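Local structure of halorhodopsin (Halobacterium salinarum, 2JAF) at residues A170-V175 / V205-Y210; L110-S115 / W232-L237; G148-M153 / W162-I167. The protein pumps chloride ions across the membrane of the archaeal cell, using light absorbed by a bound retinal. The protein carries 2 engineered substitutions. All blocks are in the same frame, centred on the assembly; numbering follows the deposited sequence.

Followed from the N terminus, helix 106-127 supplies the first half of contact 2. The chain then runs down helix 131-153 and turns back into helix 158-180, where contact 3 closes a short loop. Contact 1 opens further along helix 158-180 and closes on helix 193-216. The chain then reaches helix 227-255, where contact 2 closes. Contacts 3 and 1 thus follow each other in series, and both are nested inside the loop of contact 2. Y210 of contact 1 touches W112 and L237 of contact 2. Contacts 1 and 3 share helix 158-180. All three contacts reach retinal, so five helices are tied around one chromophore.

Contact 1: residues A170-V175 / V205-Y210; sequences AFFVVV and VLWLGY. With RET (retinal), chain G.
The carbonyl oxygen of W207, the residue that meets F172 and V175 across this contact, has several neighbours. Y210 N donates a backbone hydrogen bond to W207 O at 3.3 Å. The edge of the Y210 ring also lies beside this oxygen, with the oxygen in the ring plane. Methyl C19 of retinal also packs close, 3.3 Å from W207 O.

The two helix segments run antiparallel, at 172°, with axes 12.2 Å apart. That gap is too wide for small residues, and aromatic side chains fill it. F172 spans most of it because its CG lies anti to the backbone N (chi1 -179°), which extends the ring toward 205-210. The tip atom CZ of F172 comes to 3.8 Å from W207 CB. L208 approaches the F172 ring at its edge, near the ring plane, with L208 CD2 3.6 Å from F172 CE2. The two side chains cross at about a right angle. V175 adds a looser touch through CG1, set obliquely to the six-membered part of the W207 indole.

Retinal lies against both sides of the contact. One face of F172 takes methyl C19, toward the rim. One face of W207 takes methyl C20, with W207 NE1 3.5 Å from RET C20. Y210 lays its ring flat over the polyene, and Y210 CE2 is 3.5 Å from RET C12. The hydroxyl of Y210 is hydrogen-bonded to D238, which fixes the far end of this ring. M144 of helix 131-153 packs on F172. W207 also touches T116, I119 and L120 of helix 106-127. Aromatic walls against the polyene and its methyls are characteristic of the retinal pocket in the seven-helix microbial rhodopsins.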
loop_
_atom_site.group_PDB
_atom_site.type_symbol
_atom_site.label_atom_id
_atom_site.label_comp_id
_atom_site.label_asym_id
_atom_site.label_seq_id
_atom_site.Cartn_x
_atom_site.Cartn_y
_atom_site.Cartn_z
ATOM N N ALA A 170 -8.900 -2.340 -17.628
ATOM C CA ALA A 170 -9.697 -1.151 -17.340
ATOM C C ALA A 170 -8.903 -0.171 -16.471
ATOM O O ALA A 170 -8.940 1.036 -16.696
ATOM C CB ALA A 170 -10.991 -1.547 -16.644
ATOM N N PHE A 171 -8.196 -0.683 -15.470
ATOM C CA PHE A 171 -7.393 0.185 -14.618
ATOM C C PHE A 171 -6.275 0.816 -15.443
ATOM O O PHE A 171 -5.932 1.989 -15.259
ATOM C CB PHE A 171 -6.784 -0.602 -13.457
ATOM C CG PHE A 171 -7.740 -0.848 -12.323
ATOM C CD1 PHE A 171 -8.253 0.214 -11.587
ATOM C CD2 PHE A 171 -8.098 -2.146 -11.967
ATOM C CE1 PHE A 171 -9.113 -0.009 -10.504
ATOM C CE2 PHE A 171 -8.954 -2.378 -10.887
ATOM C CZ PHE A 171 -9.459 -1.308 -10.158
ATOM N N PHE A 172 -5.722 0.028 -16.358
ATOM C CA PHE A 172 -4.642 0.488 -17.226
ATOM C C PHE A 172 -5.129 1.681 -18.038
ATOM O O PHE A 172 -4.394 2.654 -18.236
ATOM C CB PHE A 172 -4.205 -0.667 -18.138
ATOM C CG PHE A 172 -3.070 -0.330 -19.076
ATOM C CD1 PHE A 172 -2.050 0.536 -18.689
ATOM C CD2 PHE A 172 -2.994 -0.937 -20.325
ATOM C CE1 PHE A 172 -0.962 0.792 -19.536
ATOM C CE2 PHE A 172 -1.917 -0.695 -21.184
ATOM C CZ PHE A 172 -0.898 0.172 -20.788
ATOM N N VAL A 173 -6.376 1.613 -18.495
ATOM C CA VAL A 173 -6.952 2.699 -19.278
ATOM C C VAL A 173 -7.073 3.972 -18.442
ATOM O O VAL A 173 -6.911 5.075 -18.960
ATOM C CB VAL A 173 -8.335 2.304 -19.854
ATOM C CG1 VAL A 173 -9.041 3.528 -20.435
ATOM C CG2 VAL A 173 -8.149 1.259 -20.954
ATOM N N VAL A 174 -7.350 3.826 -17.147
ATOM C CA VAL A 174 -7.450 4.991 -16.269
ATOM C C VAL A 174 -6.079 5.653 -16.194
ATOM O O VAL A 174 -5.964 6.882 -16.240
ATOM C CB VAL A 174 -7.884 4.605 -14.845
ATOM C CG1 VAL A 174 -7.860 5.840 -13.947
ATOM C CG2 VAL A 174 -9.281 3.996 -14.872
ATOM N N VAL A 175 -5.039 4.833 -16.078
ATOM C CA VAL A 175 -3.670 5.338 -16.023
ATOM C C VAL A 175 -3.325 6.080 -17.310
ATOM O O VAL A 175 -2.816 7.207 -17.277
ATOM C CB VAL A 175 -2.648 4.188 -15.838
ATOM C CG1 VAL A 175 -1.228 4.710 -16.029
ATOM C CG2 VAL A 175 -2.803 3.571 -14.449
ATOM N N VAL A 205 3.640 2.623 -25.416
ATOM C CA VAL A 205 4.059 1.498 -26.243
ATOM C C VAL A 205 4.656 0.340 -25.444
ATOM O O VAL A 205 4.265 -0.816 -25.627
ATOM C CB VAL A 205 5.075 1.953 -27.318
ATOM C CG1 VAL A 205 5.550 0.761 -28.134
ATOM C CG2 VAL A 205 4.419 2.976 -28.232
ATOM N N LEU A 206 5.596 0.637 -24.558
ATOM C CA LEU A 206 6.223 -0.433 -23.790
ATOM C C LEU A 206 5.263 -1.077 -22.783
ATOM O O LEU A 206 5.254 -2.300 -22.637
ATOM C CB LEU A 206 7.467 0.092 -23.081
ATOM C CG LEU A 206 8.524 0.645 -24.048
ATOM C CD1 LEU A 206 9.662 1.275 -23.262
ATOM C CD2 LEU A 206 9.046 -0.473 -24.940
ATOM N N TRP A 207 4.456 -0.270 -22.096
ATOM C CA TRP A 207 3.524 -0.838 -21.121
ATOM C C TRP A 207 2.499 -1.761 -21.786
ATOM O O TRP A 207 2.033 -2.728 -21.172
ATOM C CB TRP A 207 2.832 0.277 -20.318
ATOM C CG TRP A 207 3.731 0.911 -19.264
ATOM C CD1 TRP A 207 5.052 1.254 -19.409
ATOM C CD2 TRP A 207 3.341 1.371 -17.956
ATOM N NE1 TRP A 207 5.499 1.903 -18.280
ATOM C CE2 TRP A 207 4.472 1.989 -17.375
ATOM C CE3 TRP A 207 2.144 1.325 -17.226
ATOM C CZ2 TRP A 207 4.444 2.560 -16.095
ATOM C CZ3 TRP A 207 2.113 1.894 -15.949
ATOM C CH2 TRP A 207 3.258 2.502 -15.400
ATOM N N LEU A 208 2.150 -1.479 -23.039
ATOM C CA LEU A 208 1.205 -2.331 -23.759
ATOM C C LEU A 208 1.817 -3.708 -24.012
ATOM O O LEU A 208 1.098 -4.694 -24.201
ATOM C CB LEU A 208 0.813 -1.683 -25.093
ATOM C CG LEU A 208 -0.269 -0.605 -25.034
ATOM C CD1 LEU A 208 -0.316 0.178 -26.336
ATOM C CD2 LEU A 208 -1.609 -1.279 -24.768
ATOM N N GLY A 209 3.146 -3.782 -24.018
ATOM C CA GLY A 209 3.798 -5.058 -24.242
ATOM C C GLY A 209 3.535 -6.072 -23.134
ATOM O O GLY A 209 3.467 -7.275 -23.391
ATOM N N TYR A 210 3.379 -5.606 -21.896
ATOM C CA TYR A 210 3.162 -6.543 -20.794
ATOM C C TYR A 210 1.888 -7.382 -20.905
ATOM O O TYR A 210 1.944 -8.602 -20.752
ATOM C CB TYR A 210 3.233 -5.814 -19.446
ATOM C CG TYR A 210 4.623 -5.282 -19.166
ATOM C CD1 TYR A 210 5.065 -4.089 -19.748
ATOM C CD2 TYR A 210 5.505 -5.976 -18.336
ATOM C CE1 TYR A 210 6.357 -3.598 -19.502
ATOM C CE2 TYR A 210 6.799 -5.496 -18.086
ATOM C CZ TYR A 210 7.215 -4.307 -18.670
ATOM O OH TYR A 210 8.477 -3.820 -18.406
HETATM C C1 RET G . -0.933 -7.486 -16.785
HETATM C C2 RET G . -2.091 -8.566 -17.027
HETATM C C3 RET G . -3.548 -8.050 -16.925
HETATM C C4 RET G . -3.810 -6.888 -17.988
HETATM C C5 RET G . -2.738 -5.726 -17.980
HETATM C C6 RET G . -1.319 -5.985 -17.407
HETATM C C7 RET G . -0.378 -4.816 -17.329
HETATM C C8 RET G . 0.860 -4.667 -16.784
HETATM C C9 RET G . 1.726 -3.540 -17.007
HETATM C C10 RET G . 2.965 -3.767 -16.405
HETATM C C11 RET G . 4.025 -2.887 -16.460
HETATM C C12 RET G . 5.250 -3.239 -15.873
HETATM C C13 RET G . 6.395 -2.343 -15.813
HETATM C C14 RET G . 7.499 -2.918 -15.116
HETATM C C15 RET G . 8.628 -2.240 -14.722
HETATM C C16 RET G . -0.779 -7.444 -15.220
HETATM C C17 RET G . 0.390 -8.111 -17.468
HETATM C C18 RET G . -3.200 -4.405 -18.575
HETATM C C19 RET G . 1.312 -2.304 -17.986
HETATM C C20 RET G . 6.402 -0.953 -16.474
#

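Contact 2: residues L110-S115 / W232-L237; sequences LTWALS and WAYSVL. With PLM (palmitic acid), chain D; RET (retinal), chain G.
W112 and Y234 meet as an offset edge-to-face aromatic pair. The edge of the W112 indole is directed toward the face of Y234. The ring planes are at 65°, and the centroids of the W112 six-membered ring and the Y234 ring are 5.8 Å apart. The closest atoms are W112 CH2 and Y234 CE1, at 3.9 Å. The two side chains cross at about a right angle, and this one pair makes the whole touch between the segments. Both rings have CG anti to the carbonyl carbon (chi1 -71° for W112 and -73° for Y234), and each leaves its helix toward the other.

The indole also has a second task. One of its faces lies over the polyene of retinal, with RET C12 3.8 Å above the ring plane. W112 CD1 is 3.6 Å from RET C14 at one end of the indole. At the other end W112 CZ3 is 3.7 Å from methyl C16 of RET. The indole therefore runs from the polyene to the methyls on the retinal ring, while its outer edge rests on Y234. The edge of Y210 comes over the same face of the indole, beside retinal.

The other side of helix segment 110-115 faces palmitic acid. L110 CD2 is 3.7 Å from PLM C4, and L114 CB packs along the same acyl chain at C8. L114 also touches G143 of the third subunit. Both touching residues, W112 and Y234, are buried, and they join helices 106-127 and 227-255. A tryptophan laid flat along the polyene and met at its edge by a tyrosine is characteristic of the retinal-binding site of the bacteriorhodopsin-like family.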
loop_
_atom_site.group_PDB
_atom_site.type_symbol
_atom_site.label_atom_id
_atom_site.label_comp_id
_atom_site.label_asym_id
_atom_site.label_seq_id
_atom_site.Cartn_x
_atom_site.Cartn_y
_atom_site.Cartn_z
ATOM N N LEU A 110 3.610 -8.770 -8.386
ATOM C CA LEU A 110 3.615 -8.150 -7.069
ATOM C C LEU A 110 4.519 -6.916 -6.971
ATOM O O LEU A 110 4.111 -5.869 -6.462
ATOM C CB LEU A 110 4.062 -9.164 -6.012
ATOM C CG LEU A 110 4.126 -8.592 -4.592
ATOM C CD1 LEU A 110 2.708 -8.284 -4.111
ATOM C CD2 LEU A 110 4.808 -9.583 -3.656
ATOM N N THR A 111 5.755 -7.031 -7.449
ATOM C CA THR A 111 6.670 -5.901 -7.363
ATOM C C THR A 111 6.283 -4.750 -8.290
ATOM O O THR A 111 6.626 -3.597 -8.025
ATOM C CB THR A 111 8.123 -6.328 -7.646
ATOM O OG1 THR A 111 8.260 -6.710 -9.017
ATOM C CG2 THR A 111 8.501 -7.506 -6.756
ATOM N N TRP A 112 5.565 -5.049 -9.370
ATOM C CA TRP A 112 5.138 -3.986 -10.285
ATOM C C TRP A 112 4.289 -2.991 -9.488
ATOM O O TRP A 112 4.226 -1.805 -9.821
ATOM C CB TRP A 112 4.285 -4.529 -11.442
ATOM C CG TRP A 112 5.026 -5.353 -12.466
ATOM C CD1 TRP A 112 6.371 -5.377 -12.683
ATOM C CD2 TRP A 112 4.447 -6.250 -13.426
ATOM N NE1 TRP A 112 6.672 -6.239 -13.717
ATOM C CE2 TRP A 112 5.507 -6.787 -14.188
ATOM C CE3 TRP A 112 3.133 -6.652 -13.713
ATOM C CZ2 TRP A 112 5.297 -7.711 -15.220
ATOM C CZ3 TRP A 112 2.924 -7.572 -14.741
ATOM C CH2 TRP A 112 4.004 -8.091 -15.481
ATOM N N ALA A 113 3.637 -3.487 -8.433
ATOM C CA ALA A 113 2.783 -2.654 -7.589
ATOM C C ALA A 113 3.565 -1.560 -6.865
ATOM O O ALA A 113 2.977 -0.621 -6.333
ATOM C CB ALA A 113 2.021 -3.528 -6.578
ATOM N N LEU A 114 4.889 -1.689 -6.840
ATOM C CA LEU A 114 5.741 -0.680 -6.220
ATOM C C LEU A 114 6.563 0.055 -7.284
ATOM O O LEU A 114 6.712 1.273 -7.226
ATOM C CB LEU A 114 6.684 -1.318 -5.196
ATOM C CG LEU A 114 7.677 -0.351 -4.541
ATOM C CD1 LEU A 114 6.937 0.719 -3.751
ATOM C CD2 LEU A 114 8.614 -1.129 -3.636
ATOM N N SER A 115 7.084 -0.680 -8.261
ATOM C CA SER A 115 7.890 -0.059 -9.307
ATOM C C SER A 115 7.101 0.807 -10.288
ATOM O O SER A 115 7.584 1.871 -10.684
ATOM C CB SER A 115 8.679 -1.118 -10.090
ATOM O OG SER A 115 7.823 -1.984 -10.818
ATOM N N TRP A 232 11.901 -14.101 -20.687
ATOM C CA TRP A 232 12.773 -13.201 -21.436
ATOM C C TRP A 232 12.011 -12.011 -22.020
ATOM O O TRP A 232 12.544 -10.901 -22.083
ATOM C CB TRP A 232 13.503 -13.945 -22.570
ATOM C CG TRP A 232 14.915 -14.373 -22.198
ATOM C CD1 TRP A 232 15.341 -15.641 -21.918
ATOM C CD2 TRP A 232 16.055 -13.517 -22.007
ATOM N NE1 TRP A 232 16.670 -15.628 -21.562
ATOM C CE2 TRP A 232 17.132 -14.338 -21.608
ATOM C CE3 TRP A 232 16.268 -12.134 -22.132
ATOM C CZ2 TRP A 232 18.410 -13.824 -21.329
ATOM C CZ3 TRP A 232 17.541 -11.620 -21.853
ATOM C CH2 TRP A 232 18.594 -12.469 -21.456
ATOM N N ALA A 233 10.768 -12.231 -22.440
ATOM C CA ALA A 233 9.981 -11.145 -23.014
ATOM C C ALA A 233 9.790 -10.044 -21.971
ATOM O O ALA A 233 10.012 -8.864 -22.253
ATOM C CB ALA A 233 8.622 -11.671 -23.504
ATOM N N TYR A 234 9.380 -10.434 -20.766
ATOM C CA TYR A 234 9.179 -9.474 -19.680
ATOM C C TYR A 234 10.504 -8.779 -19.330
ATOM O O TYR A 234 10.541 -7.569 -19.087
ATOM C CB TYR A 234 8.654 -10.182 -18.423
ATOM C CG TYR A 234 7.206 -10.645 -18.466
ATOM C CD1 TYR A 234 6.174 -9.759 -18.764
ATOM C CD2 TYR A 234 6.865 -11.956 -18.114
ATOM C CE1 TYR A 234 4.836 -10.159 -18.703
ATOM C CE2 TYR A 234 5.531 -12.364 -18.050
ATOM C CZ TYR A 234 4.525 -11.465 -18.341
ATOM O OH TYR A 234 3.204 -11.853 -18.247
ATOM N N SER A 235 11.587 -9.550 -19.294
ATOM C CA SER A 235 12.899 -9.001 -18.968
ATOM C C SER A 235 13.326 -7.951 -19.978
ATOM O O SER A 235 13.856 -6.911 -19.601
ATOM C CB SER A 235 13.947 -10.114 -18.891
ATOM O OG SER A 235 13.708 -10.930 -17.754
ATOM N N VAL A 236 13.099 -8.216 -21.260
ATOM C CA VAL A 236 13.458 -7.236 -22.283
ATOM C C VAL A 236 12.590 -5.987 -22.126
ATOM O O VAL A 236 13.066 -4.865 -22.283
ATOM C CB VAL A 236 13.269 -7.798 -23.705
ATOM C CG1 VAL A 236 13.429 -6.682 -24.735
ATOM C CG2 VAL A 236 14.288 -8.899 -23.962
ATOM N N LEU A 237 11.310 -6.176 -21.824
ATOM C CA LEU A 237 10.430 -5.024 -21.641
ATOM C C LEU A 237 10.931 -4.185 -20.468
ATOM O O LEU A 237 10.958 -2.952 -20.541
ATOM C CB LEU A 237 8.988 -5.478 -21.390
ATOM C CG LEU A 237 8.256 -5.978 -22.640
ATOM C CD1 LEU A 237 6.909 -6.550 -22.244
ATOM C CD2 LEU A 237 8.068 -4.801 -23.632
HETATM C C1 PLM D . 10.118 -8.570 -3.626
HETATM O O1 PLM D . 10.684 -9.522 -3.060
HETATM O O2 PLM D . 10.696 -7.872 -4.489
HETATM C C2 PLM D . 8.680 -8.281 -3.233
HETATM C C3 PLM D . 8.359 -6.831 -2.887
HETATM C C4 PLM D . 6.877 -6.751 -2.550
HETATM C C5 PLM D . 6.508 -5.327 -2.194
HETATM C C6 PLM D . 5.370 -4.791 -3.029
HETATM C C7 PLM D . 4.949 -3.503 -2.352
HETATM C C8 PLM D . 3.803 -2.828 -3.067
HETATM C C9 PLM D . 3.464 -1.534 -2.348
HETATM C CA PLM D . 2.296 -0.831 -3.011
HETATM C CB PLM D . 2.050 0.641 -2.706
HETATM C CC PLM D . 3.138 1.628 -3.096
HETATM C CD PLM D . 2.660 3.027 -2.756
HETATM C CE PLM D . 3.707 4.072 -3.139
HETATM C CF PLM D . 3.273 5.417 -2.572
HETATM C CG PLM D . 4.278 6.499 -2.934
HETATM C C1 RET G . -0.933 -7.486 -16.785
HETATM C C2 RET G . -2.091 -8.566 -17.027
HETATM C C3 RET G . -3.548 -8.050 -16.925
HETATM C C4 RET G . -3.810 -6.888 -17.988
HETATM C C5 RET G . -2.738 -5.726 -17.980
HETATM C C6 RET G . -1.319 -5.985 -17.407
HETATM C C7 RET G . -0.378 -4.816 -17.329
HETATM C C8 RET G . 0.860 -4.667 -16.784
HETATM C C9 RET G . 1.726 -3.540 -17.007
HETATM C C10 RET G . 2.965 -3.767 -16.405
HETATM C C11 RET G . 4.025 -2.887 -16.460
HETATM C C12 RET G . 5.250 -3.239 -15.873
HETATM C C13 RET G . 6.395 -2.343 -15.813
HETATM C C14 RET G . 7.499 -2.918 -15.116
HETATM C C15 RET G . 8.628 -2.240 -14.722
HETATM C C16 RET G . -0.779 -7.444 -15.220
HETATM C C17 RET G . 0.390 -8.111 -17.468
HETATM C C18 RET G . -3.200 -4.405 -18.575
HETATM C C19 RET G . 1.312 -2.304 -17.986
HETATM C C20 RET G . 6.402 -0.953 -16.474
#

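Contact 3: residues G148-M153 / W162-I167; sequences GLAAAM and WAFYAI. With BOG (octyl beta-D-glucopyranoside), chain F; RET (retinal), chain G.
A151 and F164 bring their CA atoms to 5.0 Å where the two antiparallel helix segments, at 168°, run with axes only 7.8 Å apart. The alanines allow this close approach. A151 CB rests on F164 CB, 3.6 Å away. A150 makes a CH-pi contact, its CB 3.5 Å from the centroid of the F164 ring and almost exactly on the ring normal. The F164 ring thus lies flat against helix 131-153.

Y165 turns the other way, to retinal. Its CG is anti to the backbone N (chi1 178°), and the ring stands between two partners. Retinal lies over one face, with Y165 CD2 3.6 Å from RET C3. W162 lies over the opposite face, with its CZ3 centred 3.7 Å above the Y165 ring plane. The hydroxyl of Y165 is hydrogen-bonded to P211 O. G148 also borders retinal, its CA 3.8 Å from methyl C16 of RET.

W162 points away from 148-153 and receives the octyl glucoside. W162 NE1 donates to BOG O2 at 2.8 Å, with an N-H...O angle of 145°. The alkyl chain of the detergent lies over one face of the indole. With an alanine in place of W162, the glucoside O2 would probably lose this donor and one face of Y165 its cover.

Around the contact, W106 and Y109 of helix 106-127 pack on L149, while W214 of helix 193-216 touches A151 and meets the rings of W162 and Y165. L84 and G79 of the second subunit close over A150 and F164, so this helical hairpin lies between the retinal pocket and the subunit interface.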
loop_
_atom_site.group_PDB
_atom_site.type_symbol
_atom_site.label_atom_id
_atom_site.label_comp_id
_atom_site.label_asym_id
_atom_site.label_seq_id
_atom_site.Cartn_x
_atom_site.Cartn_y
_atom_site.Cartn_z
ATOM N N GLY A 148 -4.015 -8.093 -11.872
ATOM C CA GLY A 148 -3.208 -8.913 -12.751
ATOM C C GLY A 148 -2.690 -10.100 -11.958
ATOM O O GLY A 148 -2.629 -11.215 -12.466
ATOM N N LEU A 149 -2.306 -9.860 -10.707
ATOM C CA LEU A 149 -1.817 -10.939 -9.851
ATOM C C LEU A 149 -2.970 -11.917 -9.615
ATOM O O LEU A 149 -2.784 -13.141 -9.619
ATOM C CB LEU A 149 -1.331 -10.380 -8.504
ATOM C CG LEU A 149 -0.908 -11.414 -7.447
ATOM C CD1 LEU A 149 0.179 -12.337 -8.008
ATOM C CD2 LEU A 149 -0.403 -10.693 -6.206
ATOM N N ALA A 150 -4.165 -11.370 -9.421
ATOM C CA ALA A 150 -5.343 -12.201 -9.189
ATOM C C ALA A 150 -5.617 -13.091 -10.396
ATOM O O ALA A 150 -5.995 -14.255 -10.255
ATOM C CB ALA A 150 -6.551 -11.329 -8.897
ATOM N N ALA A 151 -5.440 -12.539 -11.590
ATOM C CA ALA A 151 -5.659 -13.317 -12.806
ATOM C C ALA A 151 -4.726 -14.528 -12.828
ATOM O O ALA A 151 -5.140 -15.637 -13.173
ATOM C CB ALA A 151 -5.421 -12.439 -14.037
ATOM N N ALA A 152 -3.463 -14.311 -12.459
ATOM C CA ALA A 152 -2.477 -15.387 -12.445
ATOM C C ALA A 152 -2.721 -16.423 -11.344
ATOM O O ALA A 152 -2.496 -17.615 -11.544
ATOM C CB ALA A 152 -1.073 -14.799 -12.296
ATOM N N MET A 153 -3.184 -15.970 -10.184
ATOM C CA MET A 153 -3.413 -16.871 -9.050
ATOM C C MET A 153 -4.740 -17.626 -9.050
ATOM O O MET A 153 -4.896 -18.602 -8.313
ATOM C CB MET A 153 -3.295 -16.093 -7.737
ATOM C CG MET A 153 -1.922 -15.488 -7.488
ATOM S SD MET A 153 -0.604 -16.716 -7.359
ATOM C CE MET A 153 0.036 -16.716 -9.075
ATOM N N TRP A 162 -9.605 -14.675 -16.904
ATOM C CA TRP A 162 -9.741 -13.650 -17.929
ATOM C C TRP A 162 -10.573 -12.449 -17.504
ATOM O O TRP A 162 -10.374 -11.341 -18.016
ATOM C CB TRP A 162 -10.289 -14.263 -19.221
ATOM C CG TRP A 162 -9.234 -15.048 -19.954
ATOM C CD1 TRP A 162 -9.102 -16.405 -19.998
ATOM C CD2 TRP A 162 -8.134 -14.513 -20.707
ATOM N NE1 TRP A 162 -7.987 -16.749 -20.729
ATOM C CE2 TRP A 162 -7.375 -15.610 -21.176
ATOM C CE3 TRP A 162 -7.715 -13.213 -21.027
ATOM C CZ2 TRP A 162 -6.214 -15.450 -21.952
ATOM C CZ3 TRP A 162 -6.558 -13.050 -21.801
ATOM C CH2 TRP A 162 -5.822 -14.168 -22.253
ATOM N N ALA A 163 -11.507 -12.645 -16.578
ATOM C CA ALA A 163 -12.300 -11.517 -16.108
ATOM C C ALA A 163 -11.364 -10.563 -15.352
ATOM O O ALA A 163 -11.489 -9.342 -15.456
ATOM C CB ALA A 163 -13.433 -12.002 -15.195
ATOM N N PHE A 164 -10.416 -11.117 -14.595
ATOM C CA PHE A 164 -9.465 -10.275 -13.867
ATOM C C PHE A 164 -8.560 -9.551 -14.870
ATOM O O PHE A 164 -8.210 -8.381 -14.682
ATOM C CB PHE A 164 -8.600 -11.110 -12.913
ATOM C CG PHE A 164 -9.213 -11.322 -11.548
ATOM C CD1 PHE A 164 -9.571 -10.235 -10.751
ATOM C CD2 PHE A 164 -9.403 -12.612 -11.048
ATOM C CE1 PHE A 164 -10.108 -10.427 -9.468
ATOM C CE2 PHE A 164 -9.939 -12.817 -9.768
ATOM C CZ PHE A 164 -10.291 -11.723 -8.979
ATOM N N TYR A 165 -8.179 -10.256 -15.930
ATOM C CA TYR A 165 -7.327 -9.673 -16.964
ATOM C C TYR A 165 -8.051 -8.469 -17.554
ATOM O O TYR A 165 -7.450 -7.418 -17.762
ATOM C CB TYR A 165 -7.027 -10.716 -18.050
ATOM C CG TYR A 165 -6.181 -10.221 -19.214
ATOM C CD1 TYR A 165 -6.757 -9.512 -20.275
ATOM C CD2 TYR A 165 -4.814 -10.493 -19.269
ATOM C CE1 TYR A 165 -5.979 -9.089 -21.371
ATOM C CE2 TYR A 165 -4.030 -10.072 -20.352
ATOM C CZ TYR A 165 -4.619 -9.373 -21.395
ATOM O OH TYR A 165 -3.842 -8.946 -22.447
ATOM N N ALA A 166 -9.351 -8.618 -17.803
ATOM C CA ALA A 166 -10.147 -7.529 -18.364
ATOM C C ALA A 166 -10.231 -6.316 -17.425
ATOM O O ALA A 166 -10.105 -5.171 -17.863
ATOM C CB ALA A 166 -11.568 -8.043 -18.708
ATOM N N ILE A 167 -10.463 -6.556 -16.138
ATOM C CA ILE A 167 -10.550 -5.461 -15.176
ATOM C C ILE A 167 -9.196 -4.770 -15.039
ATOM O O ILE A 167 -9.119 -3.550 -14.887
ATOM C CB ILE A 167 -11.012 -5.963 -13.788
ATOM C CG1 ILE A 167 -12.445 -6.487 -13.876
ATOM C CG2 ILE A 167 -10.961 -4.826 -12.770
ATOM C CD1 ILE A 167 -13.464 -5.421 -14.250
HETATM C C1 BOG F . -8.596 -19.189 -23.811
HETATM O O1 BOG F . -9.483 -18.389 -23.025
HETATM C C2 BOG F . -7.525 -19.871 -22.894
HETATM O O2 BOG F . -6.788 -18.873 -22.181
HETATM C C3 BOG F . -6.578 -20.746 -23.775
HETATM O O3 BOG F . -5.588 -21.377 -22.967
HETATM C C4 BOG F . -7.428 -21.809 -24.513
HETATM O O4 BOG F . -6.600 -22.642 -25.331
HETATM C C5 BOG F . -8.510 -21.104 -25.398
HETATM O O5 BOG F . -9.346 -20.242 -24.552
HETATM C C6 BOG F . -9.385 -22.143 -26.123
HETATM O O6 BOG F . -10.329 -22.762 -25.243
HETATM C "C1'" BOG F . -10.478 -17.738 -23.816
HETATM C "C2'" BOG F . -11.012 -16.541 -23.074
HETATM C "C3'" BOG F . -10.436 -15.295 -23.691
HETATM C "C4'" BOG F . -10.923 -14.032 -23.012
HETATM C "C5'" BOG F . -10.312 -12.801 -23.667
HETATM C "C6'" BOG F . -10.501 -11.576 -22.788
HETATM C "C7'" BOG F . -9.907 -10.342 -23.406
HETATM C "C8'" BOG F . -10.120 -9.154 -22.498
HETATM C C1 RET G . -0.933 -7.486 -16.785
HETATM C C2 RET G . -2.091 -8.566 -17.027
HETATM C C3 RET G . -3.548 -8.050 -16.925
HETATM C C4 RET G . -3.810 -6.888 -17.988
HETATM C C5 RET G . -2.738 -5.726 -17.980
HETATM C C6 RET G . -1.319 -5.985 -17.407
HETATM C C7 RET G . -0.378 -4.816 -17.329
HETATM C C8 RET G . 0.860 -4.667 -16.784
HETATM C C9 RET G . 1.726 -3.540 -17.007
HETATM C C10 RET G . 2.965 -3.767 -16.405
HETATM C C11 RET G . 4.025 -2.887 -16.460
HETATM C C12 RET G . 5.250 -3.239 -15.873
HETATM C C13 RET G . 6.395 -2.343 -15.813
HETATM C C14 RET G . 7.499 -2.918 -15.116
HETATM C C15 RET G . 8.628 -2.240 -14.722
HETATM C C16 RET G . -0.779 -7.444 -15.220
HETATM C C17 RET G . 0.390 -8.111 -17.468
HETATM C C18 RET G . -3.200 -4.405 -18.575
HETATM C C19 RET G . 1.312 -2.304 -17.986
HETATM C C20 RET G . 6.402 -0.953 -16.474
#